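Local coordinates for protein myosin-17 (Arabidopsis thaliana, PDB 7KFL) that probably recognises cargo through the globular tail of a plant class XI myosin, linking organelles or vesicles to a motor that moves along actin, at residues D13-V16 against K17-Q21; L86-Q89 against R90-A94. All blocks are in the same frame, centred on the assembly; numbering follows the deposited sequence.

Contact 1: residues D13-V16 against K17-Q21; sequences DLLV and KCISQ
The carbonyl oxygen of Val16 is gripped twice by Ser20, one turn further along the chain. The Ser20 hydroxyl gives the shorter bond, with Ser20 OG 2.6 Å from Val16 O, and the backbone bond from Ser20 N to the same oxygen, at 2.9 Å, is weak because its N-H is poorly aimed. The hydroxyl lies above the plane of the Val16 carbonyl, 36° out of it, and does not use a lone-pair direction. A chi1 of -74° sets OG on the side of its own backbone N, facing back toward the preceding turn; serine suits this place because its short hydroxyl can supplement the weak backbone bond.

The bonds just before it are sounder: Ile19 N meets Leu15 O at 2.9 Å, with the N-H arriving nearly along the C=O axis, and Cys18 N reaches Leu14 O at 3.1 Å in the carbonyl plane. Lys17 N, by contrast, divides its hydrogen between Asp13 O and Leu14 O, and both of these bonds are weak.

On the buried flank, Leu15 and Ile19 cross obliquely, with Leu15 CD1 4.2 Å from Ile19 CG2. Ile19 CG1 stands between its backbone N and carbonyl carbon (chi1 64°), which lays this branch against Leu15 O at 3.2 Å and leaves CG2 to meet the leucine methyl. Two branched aliphatic residues four apart thus form one apolar ridge.

That ridge faces helix 31-43, where Leu15 touches Val35 and Cys39 and Ile19 touches Ile36. Val16, Ile19 and Ser20 also rest on Thr60 of helix 53-65, and Asp13 makes a salt bridge through OD1 to Arg56 there, so this part of helix 4-20 packs against both helices.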
ATOM      1  N   ASP A  13      -2.326   6.420  34.175  1.00 71.43           N
ATOM      2  CA  ASP A  13      -3.632   7.101  33.943  1.00 71.90           C
ATOM      3  C   ASP A  13      -3.392   8.471  33.295  1.00 70.58           C
ATOM      4  O   ASP A  13      -4.203   8.867  32.436  1.00 70.24           O
ATOM      5  CB  ASP A  13      -4.436   7.257  35.240  1.00 73.61           C
ATOM      6  CG  ASP A  13      -5.425   6.134  35.512  1.00 74.84           C
ATOM      7  OD1 ASP A  13      -6.132   5.731  34.566  1.00 75.28           O
ATOM      8  OD2 ASP A  13      -5.485   5.675  36.669  1.00 76.58           O
ATOM      9  N   LEU A  14      -2.320   9.159  33.699  1.00 69.72           N
ATOM     10  CA  LEU A  14      -1.932  10.503  33.191  1.00 69.31           C
ATOM     11  C   LEU A  14      -1.499  10.407  31.721  1.00 67.45           C
ATOM     12  O   LEU A  14      -2.025  11.190  30.910  1.00 68.26           O
ATOM     13  CB  LEU A  14      -0.806  11.073  34.062  1.00 70.26           C
ATOM     14  CG  LEU A  14      -1.174  12.264  34.947  1.00 71.91           C
ATOM     15  CD1 LEU A  14      -1.522  13.483  34.105  1.00 72.45           C
ATOM     16  CD2 LEU A  14      -2.313  11.919  35.898  1.00 72.77           C
ATOM     17  N   LEU A  15      -0.573   9.495  31.402  1.00 65.74           N
ATOM     18  CA  LEU A  15      -0.010   9.311  30.035  1.00 64.42           C
ATOM     19  C   LEU A  15      -1.141   8.950  29.066  1.00 63.68           C
ATOM     20  O   LEU A  15      -1.197   9.560  27.986  1.00 62.46           O
ATOM     21  CB  LEU A  15       1.070   8.222  30.057  1.00 63.89           C
ATOM     22  CG  LEU A  15       1.839   8.022  28.749  1.00 63.38           C
ATOM     23  CD1 LEU A  15       2.555   9.297  28.326  1.00 63.76           C
ATOM     24  CD2 LEU A  15       2.834   6.879  28.873  1.00 63.05           C
ATOM     25  N   VAL A  16      -2.008   8.006  29.452  1.00 64.47           N
ATOM     26  CA  VAL A  16      -3.183   7.548  28.649  1.00 65.32           C
ATOM     27  C   VAL A  16      -4.018   8.771  28.251  1.00 66.35           C
ATOM     28  O   VAL A  16      -4.441   8.834  27.081  1.00 66.73           O
ATOM     29  CB  VAL A  16      -4.030   6.508  29.411  1.00 65.72           C
ATOM     30  CG1 VAL A  16      -5.420   6.336  28.807  1.00 65.70           C
ATOM     31  CG2 VAL A  16      -3.322   5.163  29.494  1.00 65.21           C
ATOM     32  N   LYS A  17      -4.238   9.701  29.186  1.00 68.41           N
ATOM     33  CA  LYS A  17      -5.086  10.907  28.982  1.00 70.02           C
ATOM     34  C   LYS A  17      -4.387  11.885  28.029  1.00 69.29           C
ATOM     35  O   LYS A  17      -5.102  12.547  27.255  1.00 69.80           O
ATOM     36  CB  LYS A  17      -5.421  11.560  30.327  1.00 71.78           C
ATOM     37  CG  LYS A  17      -6.562  12.574  30.304  1.00 74.20           C
ATOM     38  CD  LYS A  17      -7.833  12.113  29.595  1.00 75.65           C
ATOM     39  CE  LYS A  17      -8.198  10.656  29.820  1.00 76.33           C
ATOM     40  NZ  LYS A  17      -9.411  10.275  29.057  1.00 77.09           N
ATOM     41  N   CYS A  18      -3.052  11.956  28.067  1.00 68.02           N
ATOM     42  CA  CYS A  18      -2.225  12.819  27.181  1.00 68.11           C
ATOM     43  C   CYS A  18      -2.224  12.271  25.747  1.00 66.07           C
ATOM     44  O   CYS A  18      -2.436  13.072  24.814  1.00 67.04           O
ATOM     45  CB  CYS A  18      -0.799  12.940  27.701  1.00 69.26           C
ATOM     46  SG  CYS A  18      -0.694  13.838  29.271  1.00 74.76           S
ATOM     47  N   ILE A  19      -1.995  10.963  25.577  1.00 63.37           N
ATOM     48  CA  ILE A  19      -1.854  10.306  24.240  1.00 60.92           C
ATOM     49  C   ILE A  19      -3.240   9.968  23.668  1.00 59.74           C
ATOM     50  O   ILE A  19      -3.295   9.574  22.488  1.00 58.77           O
ATOM     51  CB  ILE A  19      -0.925   9.074  24.305  1.00 59.68           C
ATOM     52  CG1 ILE A  19      -1.472   7.955  25.194  1.00 59.46           C
ATOM     53  CG2 ILE A  19       0.474   9.493  24.728  1.00 59.39           C
ATOM     54  CD1 ILE A  19      -0.828   6.609  24.950  1.00 58.67           C
ATOM     55  N   SER A  20      -4.313  10.120  24.457  1.00 59.17           N
ATOM     56  CA  SER A  20      -5.726  10.019  23.995  1.00 58.92           C
ATOM     57  C   SER A  20      -6.121  11.292  23.236  1.00 59.63           C
ATOM     58  O   SER A  20      -7.007  11.205  22.366  1.00 60.72           O
ATOM     59  CB  SER A  20      -6.671   9.757  25.139  1.00 58.69           C
ATOM     60  OG  SER A  20      -6.556   8.416  25.591  1.00 58.29           O
ATOM     61  N   GLN A  21      -5.498  12.427  23.565  1.00 60.01           N
ATOM     62  CA  GLN A  21      -5.705  13.733  22.884  1.00 60.86           C
ATOM     63  C   GLN A  21      -4.809  13.817  21.643  1.00 59.41           C
ATOM     64  O   GLN A  21      -3.810  13.071  21.576  1.00 60.05           O
ATOM     65  CB  GLN A  21      -5.361  14.893  23.817  1.00 62.98           C
ATOM     66  CG  GLN A  21      -6.225  14.965  25.067  1.00 64.71           C
ATOM     67  CD  GLN A  21      -5.650  15.919  26.086  1.00 66.34           C
ATOM     68  OE1 GLN A  21      -4.736  16.690  25.798  1.00 67.06           O
ATOM     69  NE2 GLN A  21      -6.185  15.872  27.296  1.00 67.42           N
TER

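Contact 2: residues L86-Q89 against R90-A94; sequences LLLQ and RTLKA
Leu86 sets one methyl, CD2, over a face of the Arg90 guanidinium, the two side chains four residues apart. Leu86 CD2 stands 3.1 Å above the plane, displaced toward the rim and 3.2 Å from Arg90 NE, while Leu86 CD1 approaches CZ and NH1 more distantly. Arg90 CG lies beside the backbone N, and the chain, extended from there to NE, slants back to cross Leu86 at an angle; a long chain with a flat head can lie on a methyl group and still extend NH2 to the carbonyl of Ser392. The apolar pair of this contact, Leu88 CD2 and Leu92 CD1, meets at 4.3 Å, and both leucines also touch Phe46.

Hydrogen bonds join the two segments as well. Arg90 N reaches Leu86 O at 3.3 Å. Leu88 O takes two donors from the same face of its plane: Thr91 N at 3.2 Å, far above the plane (73° out), and Leu92 N at 3.0 Å, tilted only 20°. Thr91 OG1, beside its own backbone N (chi1 -63°), gives its proton to Leu87 O at 2.7 Å. Threonine fits here because its hydroxyl binds that carbonyl where Thr91 N is badly angled, and also bonds with Tyr37 OH.

The arrangement is a helix-to-strand connection: helix 71-89 is followed, after Arg90 and Thr91, by the short strand 92-93, which pairs in parallel with strand 146-147.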
ATOM      1  N   LEU A  86      11.024   2.987  15.893  1.00 59.36           N
ATOM      2  CA  LEU A  86      12.376   3.443  15.466  1.00 61.11           C
ATOM      3  C   LEU A  86      13.238   3.684  16.713  1.00 61.24           C
ATOM      4  O   LEU A  86      14.396   3.226  16.725  1.00 61.93           O
ATOM      5  CB  LEU A  86      12.227   4.711  14.610  1.00 62.48           C
ATOM      6  CG  LEU A  86      13.498   5.312  13.997  1.00 64.26           C
ATOM      7  CD1 LEU A  86      13.980   6.521  14.786  1.00 64.58           C
ATOM      8  CD2 LEU A  86      14.615   4.291  13.852  1.00 65.21           C
ATOM      9  N   LEU A  87      12.678   4.345  17.732  1.00 60.63           N
ATOM     10  CA  LEU A  87      13.363   4.641  19.021  1.00 60.53           C
ATOM     11  C   LEU A  87      13.618   3.325  19.766  1.00 60.51           C
ATOM     12  O   LEU A  87      14.773   3.105  20.185  1.00 61.55           O
ATOM     13  CB  LEU A  87      12.501   5.594  19.857  1.00 60.34           C
ATOM     14  CG  LEU A  87      12.236   6.968  19.243  1.00 60.40           C
ATOM     15  CD1 LEU A  87      11.048   7.642  19.912  1.00 59.84           C
ATOM     16  CD2 LEU A  87      13.471   7.852  19.328  1.00 61.27           C
ATOM     17  N   LEU A  88      12.584   2.486  19.908  1.00 59.82           N
ATOM     18  CA  LEU A  88      12.652   1.150  20.564  1.00 59.71           C
ATOM     19  C   LEU A  88      13.701   0.274  19.866  1.00 61.23           C
ATOM     20  O   LEU A  88      14.456  -0.409  20.581  1.00 60.99           O
ATOM     21  CB  LEU A  88      11.274   0.481  20.517  1.00 58.20           C
ATOM     22  CG  LEU A  88      10.175   1.127  21.362  1.00 58.04           C
ATOM     23  CD1 LEU A  88       8.927   0.261  21.366  1.00 57.66           C
ATOM     24  CD2 LEU A  88      10.640   1.386  22.787  1.00 58.49           C
ATOM     25  N   GLN A  89      13.736   0.292  18.528  1.00 63.74           N
ATOM     26  CA  GLN A  89      14.660  -0.522  17.689  1.00 66.45           C
ATOM     27  C   GLN A  89      16.116  -0.163  18.011  1.00 68.53           C
ATOM     28  O   GLN A  89      16.954  -1.082  18.007  1.00 69.53           O
ATOM     29  CB  GLN A  89      14.365  -0.307  16.202  1.00 67.19           C
ATOM     30  CG  GLN A  89      15.347  -0.997  15.261  1.00 68.82           C
ATOM     31  CD  GLN A  89      15.273  -2.503  15.323  1.00 70.16           C
ATOM     32  OE1 GLN A  89      14.256  -3.083  15.704  1.00 70.92           O
ATOM     33  NE2 GLN A  89      16.357  -3.158  14.935  1.00 70.88           N
ATOM     34  N   ARG A  90      16.401   1.118  18.271  1.00 70.48           N
ATOM     35  CA  ARG A  90      17.772   1.651  18.495  1.00 72.86           C
ATOM     36  C   ARG A  90      18.102   1.697  19.994  1.00 72.90           C
ATOM     37  O   ARG A  90      19.243   2.079  20.321  1.00 73.55           O
ATOM     38  CB  ARG A  90      17.903   3.051  17.886  1.00 75.19           C
ATOM     39  CG  ARG A  90      17.826   3.089  16.366  1.00 77.21           C
ATOM     40  CD  ARG A  90      17.983   4.501  15.830  1.00 79.30           C
ATOM     41  NE  ARG A  90      17.797   4.589  14.385  1.00 81.06           N
ATOM     42  CZ  ARG A  90      17.793   5.722  13.681  1.00 82.52           C
ATOM     43  NH1 ARG A  90      17.963   6.889  14.282  1.00 83.62           N
ATOM     44  NH2 ARG A  90      17.611   5.685  12.372  1.00 82.87           N
ATOM     45  N   THR A  91      17.162   1.316  20.868  1.00 71.92           N
ATOM     46  CA  THR A  91      17.279   1.431  22.349  1.00 71.77           C
ATOM     47  C   THR A  91      17.349   0.037  22.990  1.00 71.79           C
ATOM     48  O   THR A  91      18.406  -0.293  23.561  1.00 71.88           O
ATOM     49  CB  THR A  91      16.120   2.260  22.921  1.00 71.51           C
ATOM     50  OG1 THR A  91      16.229   3.578  22.385  1.00 71.12           O
ATOM     51  CG2 THR A  91      16.116   2.330  24.433  1.00 72.23           C
ATOM     52  N   LEU A  92      16.262  -0.740  22.905  1.00 71.05           N
ATOM     53  CA  LEU A  92      16.086  -2.032  23.627  1.00 70.63           C
ATOM     54  C   LEU A  92      17.139  -3.044  23.157  1.00 72.43           C
ATOM     55  O   LEU A  92      17.121  -3.397  21.966  1.00 72.73           O
ATOM     56  CB  LEU A  92      14.673  -2.577  23.380  1.00 68.87           C
ATOM     57  CG  LEU A  92      13.504  -1.641  23.696  1.00 67.58           C
ATOM     58  CD1 LEU A  92      12.212  -2.430  23.833  1.00 66.50           C
ATOM     59  CD2 LEU A  92      13.752  -0.818  24.952  1.00 67.49           C
ATOM     60  N   LYS A  93      18.021  -3.478  24.065  1.00 75.72           N
ATOM     61  CA  LYS A  93      18.911  -4.660  23.893  1.00 78.13           C
ATOM     62  C   LYS A  93      18.146  -5.906  24.356  1.00 78.72           C
ATOM     63  O   LYS A  93      17.546  -5.855  25.447  1.00 78.42           O
ATOM     64  CB  LYS A  93      20.205  -4.508  24.701  1.00 80.56           C
ATOM     65  CG  LYS A  93      21.309  -3.676  24.059  1.00 82.74           C
ATOM     66  CD  LYS A  93      22.513  -3.494  24.974  1.00 84.67           C
ATOM     67  CE  LYS A  93      23.608  -2.614  24.401  1.00 85.77           C
ATOM     68  NZ  LYS A  93      24.757  -3.405  23.897  1.00 86.63           N
ATOM     69  N   ALA A  94      18.171  -6.979  23.558  1.00 80.66           N
ATOM     70  CA  ALA A  94      17.440  -8.245  23.809  1.00 81.31           C
ATOM     71  C   ALA A  94      18.073  -8.987  24.992  1.00 82.19           C
ATOM     72  O   ALA A  94      19.315  -8.966  25.112  1.00 82.69           O
ATOM     73  CB  ALA A  94      17.434  -9.098  22.565  1.00 81.73           C
TER

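In the fold
Contact 1 and contact 2 occupy comparable places in the chain: residues 17-21 lie at the C-terminal part of helix 4-20, and residues 90-94 come after helix 71-89 and include a short strand. Their centres are 23 Å apart and their nearest atoms about 11 Å, so they do not touch, yet both lie on the same side of the chain's centre, which is about 30 Å from the centre of contact 1 and 26 Å from that of contact 2. Helix 31-43 connects their surroundings, since Val35, Ile36 and Cys39 meet contact 1 while Tyr37 bonds to Thr91 in contact 2. Contact 2 also adjoins the C-terminal helix 388-393, bringing the chain's last residues to this N-terminal part of the cargo-binding domain.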